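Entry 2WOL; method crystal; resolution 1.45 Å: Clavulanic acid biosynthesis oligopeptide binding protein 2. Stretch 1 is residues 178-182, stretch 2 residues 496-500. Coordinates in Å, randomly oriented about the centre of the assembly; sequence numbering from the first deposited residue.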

# COMPACT_ATOMS: atom_id res chain seq x y z
N ARG A 178 2.99 21.16 10.43
CA ARG A 178 1.54 21.13 10.61
C ARG A 178 1.19 19.92 11.48
O ARG A 178 2.00 18.99 11.58
N PRO A 179 0.01 19.92 12.12
CA PRO A 179 -0.39 18.73 12.87
C PRO A 179 -0.50 17.51 11.96
O PRO A 179 -0.97 17.62 10.82
N PHE A 180 -0.04 16.36 12.45
CA PHE A 180 -0.14 15.12 11.69
C PHE A 180 -0.41 13.93 12.61
O PHE A 180 0.51 13.38 13.21
N SER A 181 -1.68 13.55 12.68
CA SER A 181 -2.15 12.50 13.59
C SER A 181 -1.45 11.15 13.39
O SER A 181 -1.31 10.38 14.34
N ASP A 182 -1.01 10.89 12.16
CA ASP A 182 -0.54 9.56 11.78
C ASP A 182 0.98 9.38 11.77
O ASP A 182 1.51 8.50 11.08
N GLU A 496 -8.64 19.20 9.65
CA GLU A 496 -9.23 19.03 10.98
C GLU A 496 -8.94 17.66 11.59
O GLU A 496 -8.60 17.56 12.77
N THR A 497 -9.05 16.60 10.78
CA THR A 497 -8.76 15.24 11.27
C THR A 497 -7.34 15.14 11.83
O THR A 497 -7.12 14.48 12.84
N LEU A 498 -6.41 15.82 11.17
CA LEU A 498 -4.98 15.71 11.50
C LEU A 498 -4.60 16.26 12.88
O LEU A 498 -3.58 15.85 13.44
N HIS A 499 -5.42 17.16 13.42
CA HIS A 499 -5.21 17.67 14.78
C HIS A 499 -6.25 17.20 15.79
O HIS A 499 -6.20 17.58 16.96
N THR A 500 -7.20 16.38 15.33
CA THR A 500 -8.23 15.84 16.21
C THR A 500 -7.67 14.64 16.98
O THR A 500 -7.29 13.63 16.37

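Stretch 1 is an irregular segment that lies against the last part of a helix in stretch 2. The two are far apart in sequence, and the contact is small, burying 292 Å² in total. L498 is at its centre and has the largest covered area of any residue here.

The CA-to-CB bond of L498 points sideways, not straight at stretch 1. Its rotamer is m at chi1 (-69°) and t at chi2 (172°), the mt rotamer, a common one for leucine. This conformation brings CD2 close to both F180 and S181. The CB of L498 also packs against the backbone of stretch 1, with P179 O 3.4 Å from L498 CB.

F180 is buried, and its CA-to-CB bond points away from stretch 2. Its chi1 is t (-165°) and its chi2 is 78°. The ring nevertheless touches L498, with F180 CD1 3.8 Å from L498 CD2. The methyl group approaches the ring obliquely.

P179 and S181, on either side of F180 in sequence, both point toward stretch 2. The proline ring has a C-gamma exo pucker. Its CB meets the start of the histidine side chain, P179 CB to H499 CB at 3.6 Å. H499 has chi1 p (71°) and chi2 -113°. Its CA-to-CB bond runs sideways and the end of the side chain leads away, so the imidazole adds little to the contact and the residue stays exposed.

S181 has chi1 p (58°). In this position its hydroxyl has two hydrogen-bond partners, D182 OD1 and water 1. S181 OG donates a hydrogen bond to D182 OD1 at 3.0 Å, within the same stretch. S181 OG also lies 3.7 Å from L498 CD2, a van der Waals contact. In the backbone, S181 N is 3.1 Å from L498 O.

A water links the stretches beside this contact. Water 1 donates to S181 OG at 3.2 Å and to T497 OG1 at 2.8 Å. T497 is buried with chi1 p (71°), and its side chain does not reach stretch 1 directly, so the water fills the gap.

D182 has chi1 m (-61°) and chi2 -11°. It sits at the N-cap position before a helix, but its side chain makes no capping bond. Its OD1 accepts from S181, while OD2 is bonded elsewhere in the structure.

T500 points away from stretch 1. With chi1 m (-59°), T500 OG1 turns back to donate to E496 O at 2.6 Å.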

# COMPACT_ATOMS: atom_id res chain seq x y z
CB ARG A 178 0.83 21.04 9.25
CG ARG A 178 1.14 19.76 8.46
CD ARG A 178 1.01 19.96 6.96
NE ARG A 178 2.00 20.91 6.45
CZ ARG A 178 2.35 21.04 5.17
NH1 ARG A 178 1.79 20.28 4.24
NH2 ARG A 178 3.26 21.94 4.83
CB PRO A 179 -1.77 19.11 13.42
CG PRO A 179 -1.78 20.59 13.43
CD PRO A 179 -1.01 20.99 12.21
CB PHE A 180 1.12 14.89 10.83
CG PHE A 180 0.93 13.84 9.78
CD1 PHE A 180 0.24 14.14 8.60
CD2 PHE A 180 1.41 12.55 9.95
CE1 PHE A 180 0.03 13.18 7.63
CE2 PHE A 180 1.21 11.58 8.98
CZ PHE A 180 0.52 11.90 7.82
CB SER A 181 -3.67 12.32 13.46
OG SER A 181 -4.03 11.99 12.13
CB ASP A 182 -1.13 9.18 10.41
CG ASP A 182 -2.65 9.12 10.42
OD1 ASP A 182 -3.27 9.17 11.51
OD2 ASP A 182 -3.24 9.03 9.32
CB GLU A 496 -10.73 19.32 10.98
CG GLU A 496 -11.30 19.46 12.38
CD GLU A 496 -12.76 19.87 12.41
OE1 GLU A 496 -13.30 20.32 11.38
OE2 GLU A 496 -13.37 19.74 13.50
CB THR A 497 -8.95 14.15 10.19
OG1 THR A 497 -7.91 14.23 9.21
CG2 THR A 497 -10.31 14.24 9.51
CB LEU A 498 -4.12 16.34 10.40
CG LEU A 498 -4.11 15.58 9.07
CD1 LEU A 498 -3.40 16.39 7.99
CD2 LEU A 498 -3.48 14.19 9.21
CB HIS A 499 -5.10 19.21 14.80
CG HIS A 499 -6.40 19.91 14.53
ND1 HIS A 499 -6.62 20.66 13.40
CD2 HIS A 499 -7.53 19.99 15.27
CE1 HIS A 499 -7.83 21.17 13.44
NE2 HIS A 499 -8.41 20.78 14.56
CB THR A 500 -9.52 15.46 15.43
OG1 THR A 500 -10.04 16.63 14.77
CG2 THR A 500 -10.60 14.91 16.37
O HOH W 1 -6.41 11.95 10.03